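PDB 2RCI: type-2Ba cytolytic delta-endotoxin from Bacillus thuringiensis serovar israelensis, which probably kills dipteran larvae by perforating the membranes of their midgut epithelial cells. Local coordinates for residues T107-N112 against F158-D163; T111-Q116 against T132-K137. All coordinates share one frame; numbering follows the deposited sequence.

Interaction 1 (T107-N112 against F158-D163); sequences TNTFTN and FEITVD
T109 and F110, near the C-terminal end of helix 96-110, pack on F158 and I160 of strand 150-162. This is helix-on-sheet packing in an alpha/beta fold whose sheet lies between two helix layers. F158 and I160 are two apart on the strand, and both direct their side chains to the helix. The methyl of T109 is the central piece. CG2 is anti to the backbone N (OG1 at chi1 -65°), and it touches both strand residues. T109 CG2 lies 3.7 Å from F158 CD2, with the two side chains crossing at about a right angle. T109 CG2 is also 3.6 Å from I160 CD1. I160 carries its CD1 on an extended chain (chi2 157°), and this methyl abuts both T109 and F110. I160 CD1 is 3.6 Å from F110 CE1 and meets the ring at a slant. T109 CG2 also sits over the centre of the F110 ring, 3.9 Å above its plane, in a CH-pi arrangement between neighbouring residues. M77 and I81 of helix 74-89 also touch F110. The hydroxyl of T109 is used inside its own helix, where OG1 bonds to A105 O. T107 O accepts from F110 N, T111 N and T111 OG1, the hydroxyl at 2.8 Å from T107 O. N112 ND2 bonds to N108 OD1 at 2.7 Å. No hydrogen bond crosses between the two segments. The contact is therefore apolar, methyl against methyl and ring. The T109 hydroxyl is satisfied by A105 O, T107 O is paired within the turn, and T109 O looks to Y134 on strand 132-142.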
loop_
_atom_site.group_PDB
_atom_site.type_symbol
_atom_site.label_atom_id
_atom_site.label_comp_id
_atom_site.label_asym_id
_atom_site.label_seq_id
_atom_site.Cartn_x
_atom_site.Cartn_y
_atom_site.Cartn_z
ATOM N N THR A 107 6.180 4.975 -5.593
ATOM C CA THR A 107 6.361 5.658 -6.883
ATOM C C THR A 107 5.420 5.116 -7.961
ATOM O O THR A 107 4.804 5.890 -8.708
ATOM C CB THR A 107 7.827 5.575 -7.340
ATOM O OG1 THR A 107 8.627 6.177 -6.333
ATOM C CG2 THR A 107 8.032 6.318 -8.683
ATOM N N ASN A 108 5.287 3.789 -8.021
ATOM C CA ASN A 108 4.368 3.162 -8.957
ATOM C C ASN A 108 2.876 3.310 -8.606
ATOM O O ASN A 108 2.006 2.940 -9.407
ATOM C CB ASN A 108 4.771 1.690 -9.152
ATOM C CG ASN A 108 6.077 1.567 -9.906
ATOM O OD1 ASN A 108 6.385 2.408 -10.721
ATOM N ND2 ASN A 108 6.855 0.520 -9.623
ATOM N N THR A 109 2.586 3.928 -7.468
ATOM C CA THR A 109 1.195 4.214 -7.072
ATOM C C THR A 109 0.706 5.461 -7.837
ATOM O O THR A 109 -0.480 5.594 -8.117
ATOM C CB THR A 109 1.122 4.466 -5.551
ATOM O OG1 THR A 109 1.460 3.260 -4.846
ATOM C CG2 THR A 109 -0.289 4.981 -5.093
ATOM N N PHE A 110 1.656 6.332 -8.199
ATOM C CA PHE A 110 1.356 7.660 -8.773
ATOM C C PHE A 110 1.893 7.842 -10.192
ATOM O O PHE A 110 1.429 8.740 -10.933
ATOM C CB PHE A 110 1.925 8.768 -7.879
ATOM C CG PHE A 110 1.356 8.778 -6.509
ATOM C CD1 PHE A 110 0.014 9.141 -6.307
ATOM C CD2 PHE A 110 2.131 8.366 -5.411
ATOM C CE1 PHE A 110 -0.538 9.172 -5.039
ATOM C CE2 PHE A 110 1.566 8.363 -4.088
ATOM C CZ PHE A 110 0.232 8.788 -3.912
ATOM N N THR A 111 2.905 7.049 -10.554
ATOM C CA THR A 111 3.600 7.188 -11.856
ATOM C C THR A 111 3.751 5.801 -12.506
ATOM O O THR A 111 3.397 4.793 -11.903
ATOM C CB THR A 111 5.018 7.891 -11.730
ATOM O OG1 THR A 111 5.921 7.055 -10.994
ATOM C CG2 THR A 111 4.922 9.305 -11.069
ATOM N N ASN A 112 4.292 5.761 -13.730
ATOM C CA ASN A 112 4.328 4.548 -14.516
ATOM C C ASN A 112 2.932 3.899 -14.566
ATOM O O ASN A 112 2.830 2.685 -14.496
ATOM C CB ASN A 112 5.315 3.543 -13.925
ATOM C CG ASN A 112 6.732 4.046 -13.915
ATOM O OD1 ASN A 112 7.230 4.548 -14.926
ATOM N ND2 ASN A 112 7.409 3.896 -12.769
ATOM N N PHE A 158 -4.826 3.134 -1.114
ATOM C CA PHE A 158 -5.004 4.568 -1.293
ATOM C C PHE A 158 -6.278 4.853 -2.097
ATOM O O PHE A 158 -6.612 4.107 -3.006
ATOM C CB PHE A 158 -3.833 5.170 -2.076
ATOM C CG PHE A 158 -2.501 4.990 -1.411
ATOM C CD1 PHE A 158 -2.133 5.824 -0.368
ATOM C CD2 PHE A 158 -1.634 3.982 -1.828
ATOM C CE1 PHE A 158 -0.871 5.694 0.250
ATOM C CE2 PHE A 158 -0.376 3.840 -1.228
ATOM C CZ PHE A 158 -0.015 4.673 -0.161
ATOM N N GLU A 159 -6.970 5.928 -1.740
ATOM C CA GLU A 159 -8.038 6.488 -2.577
ATOM C C GLU A 159 -7.472 7.799 -3.073
ATOM O O GLU A 159 -7.228 8.718 -2.275
ATOM C CB GLU A 159 -9.294 6.780 -1.738
ATOM C CG GLU A 159 -9.711 5.654 -0.845
ATOM C CD GLU A 159 -11.102 5.877 -0.215
ATOM O OE1 GLU A 159 -11.766 6.901 -0.532
ATOM O OE2 GLU A 159 -11.516 5.010 0.566
ATOM N N ILE A 160 -7.240 7.873 -4.380
ATOM C CA ILE A 160 -6.524 8.997 -4.971
ATOM C C ILE A 160 -7.434 9.738 -5.942
ATOM O O ILE A 160 -8.011 9.132 -6.855
ATOM C CB ILE A 160 -5.231 8.553 -5.681
ATOM C CG1 ILE A 160 -4.287 7.856 -4.680
ATOM C CG2 ILE A 160 -4.537 9.778 -6.329
ATOM C CD1 ILE A 160 -3.268 6.913 -5.320
ATOM N N THR A 161 -7.545 11.038 -5.718
ATOM C CA THR A 161 -8.253 11.950 -6.628
ATOM C C THR A 161 -7.260 13.028 -7.048
ATOM O O THR A 161 -6.601 13.628 -6.215
ATOM C CB THR A 161 -9.443 12.597 -5.937
ATOM O OG1 THR A 161 -10.369 11.568 -5.530
ATOM C CG2 THR A 161 -10.136 13.584 -6.912
ATOM N N VAL A 162 -7.153 13.277 -8.343
ATOM C CA VAL A 162 -6.167 14.255 -8.838
ATOM C C VAL A 162 -6.781 15.090 -9.967
ATOM O O VAL A 162 -7.554 14.560 -10.772
ATOM C CB VAL A 162 -4.863 13.529 -9.267
ATOM C CG1 VAL A 162 -5.142 12.411 -10.265
ATOM C CG2 VAL A 162 -3.790 14.511 -9.794
ATOM N N ASP A 163 -6.441 16.375 -10.021
ATOM C CA ASP A 163 -7.047 17.287 -11.014
ATOM C C ASP A 163 -6.409 17.198 -12.396
ATOM O O ASP A 163 -6.123 18.226 -13.032
ATOM C CB ASP A 163 -7.077 18.730 -10.493
ATOM C CG ASP A 163 -5.674 19.362 -10.360
ATOM O OD1 ASP A 163 -4.672 18.628 -10.213
ATOM O OD2 ASP A 163 -5.583 20.612 -10.372
#

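Interaction 2 (T111-Q116 against T132-K137)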
loop_
_atom_site.group_PDB
_atom_site.type_symbol
_atom_site.label_atom_id
_atom_site.label_comp_id
_atom_site.label_asym_id
_atom_site.label_seq_id
_atom_site.Cartn_x
_atom_site.Cartn_y
_atom_site.Cartn_z
ATOM N N THR A 111 2.905 7.049 -10.554
ATOM C CA THR A 111 3.600 7.188 -11.856
ATOM C C THR A 111 3.751 5.801 -12.506
ATOM O O THR A 111 3.397 4.793 -11.903
ATOM C CB THR A 111 5.018 7.891 -11.730
ATOM O OG1 THR A 111 5.921 7.055 -10.994
ATOM C CG2 THR A 111 4.922 9.305 -11.069
ATOM N N ASN A 112 4.292 5.761 -13.730
ATOM C CA ASN A 112 4.328 4.548 -14.516
ATOM C C ASN A 112 2.932 3.899 -14.566
ATOM O O ASN A 112 2.830 2.685 -14.496
ATOM C CB ASN A 112 5.315 3.543 -13.925
ATOM C CG ASN A 112 6.732 4.046 -13.915
ATOM O OD1 ASN A 112 7.230 4.548 -14.926
ATOM N ND2 ASN A 112 7.409 3.896 -12.769
ATOM N N LEU A 113 1.886 4.717 -14.641
ATOM C CA LEU A 113 0.520 4.198 -14.588
ATOM C C LEU A 113 0.128 3.569 -15.927
ATOM O O LEU A 113 -0.682 2.649 -15.959
ATOM C CB LEU A 113 -0.492 5.290 -14.177
ATOM C CG LEU A 113 -0.345 5.832 -12.750
ATOM C CD1 LEU A 113 -1.402 6.911 -12.489
ATOM C CD2 LEU A 113 -0.502 4.653 -11.790
ATOM N N GLU A 114 0.711 4.064 -17.026
ATOM C CA GLU A 114 0.366 3.535 -18.358
ATOM C C GLU A 114 0.511 1.991 -18.458
ATOM O O GLU A 114 -0.465 1.328 -18.786
ATOM C CB GLU A 114 1.105 4.307 -19.460
ATOM C CG GLU A 114 0.756 3.905 -20.879
ATOM C CD GLU A 114 1.817 3.020 -21.475
ATOM O OE1 GLU A 114 1.795 1.801 -21.222
ATOM O OE2 GLU A 114 2.694 3.552 -22.191
ATOM N N PRO A 115 1.694 1.414 -18.111
ATOM C CA PRO A 115 1.813 -0.078 -18.099
ATOM C C PRO A 115 0.899 -0.812 -17.110
ATOM O O PRO A 115 0.616 -1.989 -17.291
ATOM C CB PRO A 115 3.288 -0.334 -17.746
ATOM C CG PRO A 115 3.772 0.929 -17.139
ATOM C CD PRO A 115 2.972 2.064 -17.756
ATOM N N GLN A 116 0.426 -0.113 -16.086
ATOM C CA GLN A 116 -0.350 -0.741 -15.019
ATOM C C GLN A 116 -1.852 -0.593 -15.250
ATOM O O GLN A 116 -2.674 -1.022 -14.426
ATOM C CB GLN A 116 -0.004 -0.066 -13.684
ATOM C CG GLN A 116 1.453 -0.211 -13.227
ATOM C CD GLN A 116 1.659 0.513 -11.909
ATOM O OE1 GLN A 116 2.192 1.627 -11.865
ATOM N NE2 GLN A 116 1.146 -0.068 -10.843
ATOM N N THR A 132 -9.382 12.804 -12.222
ATOM C CA THR A 132 -9.267 11.352 -12.232
ATOM C C THR A 132 -9.271 10.857 -10.789
ATOM O O THR A 132 -8.615 11.429 -9.920
ATOM C CB THR A 132 -7.978 10.889 -12.963
ATOM O OG1 THR A 132 -7.988 11.356 -14.323
ATOM C CG2 THR A 132 -7.853 9.348 -12.940
ATOM N N SER A 133 -10.042 9.815 -10.515
ATOM C CA SER A 133 -9.917 9.170 -9.212
ATOM C C SER A 133 -9.708 7.669 -9.374
ATOM O O SER A 133 -10.187 7.039 -10.342
ATOM C CB SER A 133 -11.092 9.510 -8.278
ATOM O OG SER A 133 -12.312 8.927 -8.719
ATOM N N TYR A 134 -8.945 7.095 -8.448
ATOM C CA TYR A 134 -8.693 5.664 -8.485
ATOM C C TYR A 134 -8.362 5.089 -7.112
ATOM O O TYR A 134 -8.044 5.849 -6.202
ATOM C CB TYR A 134 -7.587 5.348 -9.471
ATOM C CG TYR A 134 -6.199 5.926 -9.208
ATOM C CD1 TYR A 134 -5.151 5.100 -8.706
ATOM C CD2 TYR A 134 -5.902 7.228 -9.555
ATOM C CE1 TYR A 134 -3.845 5.622 -8.526
ATOM C CE2 TYR A 134 -4.604 7.751 -9.405
ATOM C CZ TYR A 134 -3.595 6.949 -8.877
ATOM O OH TYR A 134 -2.332 7.467 -8.735
ATOM N N PHE A 135 -8.489 3.771 -6.979
ATOM C CA PHE A 135 -7.969 3.047 -5.805
ATOM C C PHE A 135 -6.657 2.370 -6.215
ATOM O O PHE A 135 -6.523 1.923 -7.345
ATOM C CB PHE A 135 -8.924 1.931 -5.376
ATOM C CG PHE A 135 -10.293 2.408 -4.954
ATOM C CD1 PHE A 135 -10.462 3.603 -4.272
ATOM C CD2 PHE A 135 -11.413 1.589 -5.179
ATOM C CE1 PHE A 135 -11.735 4.028 -3.873
ATOM C CE2 PHE A 135 -12.675 1.990 -4.791
ATOM C CZ PHE A 135 -12.843 3.204 -4.120
ATOM N N TYR A 136 -5.718 2.258 -5.277
ATOM C CA TYR A 136 -4.461 1.575 -5.548
ATOM C C TYR A 136 -4.112 0.828 -4.266
ATOM O O TYR A 136 -4.137 1.415 -3.164
ATOM C CB TYR A 136 -3.359 2.578 -5.874
ATOM C CG TYR A 136 -2.149 1.926 -6.522
ATOM C CD1 TYR A 136 -1.954 1.974 -7.903
ATOM C CD2 TYR A 136 -1.207 1.239 -5.747
ATOM C CE1 TYR A 136 -0.851 1.344 -8.495
ATOM C CE2 TYR A 136 -0.110 0.628 -6.316
ATOM C CZ TYR A 136 0.071 0.684 -7.691
ATOM O OH TYR A 136 1.166 0.065 -8.242
ATOM N N LYS A 137 -3.796 -0.452 -4.422
ATOM C CA LYS A 137 -3.591 -1.336 -3.262
ATOM C C LYS A 137 -2.283 -2.074 -3.342
ATOM O O LYS A 137 -1.938 -2.627 -4.390
ATOM C CB LYS A 137 -4.725 -2.340 -3.112
ATOM C CG LYS A 137 -6.062 -1.662 -2.770
ATOM C CD LYS A 137 -7.195 -2.687 -2.634
ATOM C CE LYS A 137 -7.591 -3.395 -3.971
ATOM N NZ LYS A 137 -7.688 -2.546 -5.193
#
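L113 and Y134 make the apolar part of this contact. Their side chains come from opposite directions. L113 CD1 is 3.9 Å from Y134 OH and 4.2 Å from Y134 CZ, and it meets the ring at a slant. CG of Y134 stands between the backbone N and the carbonyl carbon (chi1 62°). The phenol reaches from the strand to the helix end, where its OH meets T109 O. The ring of W124 meets that of Y134. In the fold, the loop after helix 96-110 packs here against strand 132-142 of the mixed sheet. T132-K137 starts strand 132-142, which pairs with strands 122-127 and 150-162 on its two sides. T111-Q116 is the turn that follows helix 96-110 and leads toward strand 122-127. Q116 N bonds to L113 O at 3.0 Å.

The polar part is Q116 with Y136. CG of Y136 is anti to the backbone N (chi1 -164°), and its hydroxyl end points to the loop. The Q116 amide stands at the edge of the Y136 ring, and the two planes are 85° apart. The end of the amide lies close to Y136 OH, but its orientation in the model is doubtful. Y136 OH accepts a hydrogen bond from N11 ND2, and the W121 ring meets that of Y136.

Interactions 1 and 2 share T111 and N112, and their centres are about 6 Å apart. Both start from the end of helix 96-110 and the loop after it. They reach neighbouring antiparallel strands of one sheet: 150-162 in interaction 1 and 132-142 in interaction 2. I160 O and Y134 N join the strands by a probable hydrogen bond of 2.7 Å. A probable hydrogen bond, with T109 O and Y134 OH 2.7 Å apart, joins the helix end to the second strand. T109 thus takes part in one contact with its side chain and meets the other through its carbonyl. N108 O comes within 3.2 Å of Y136 OH.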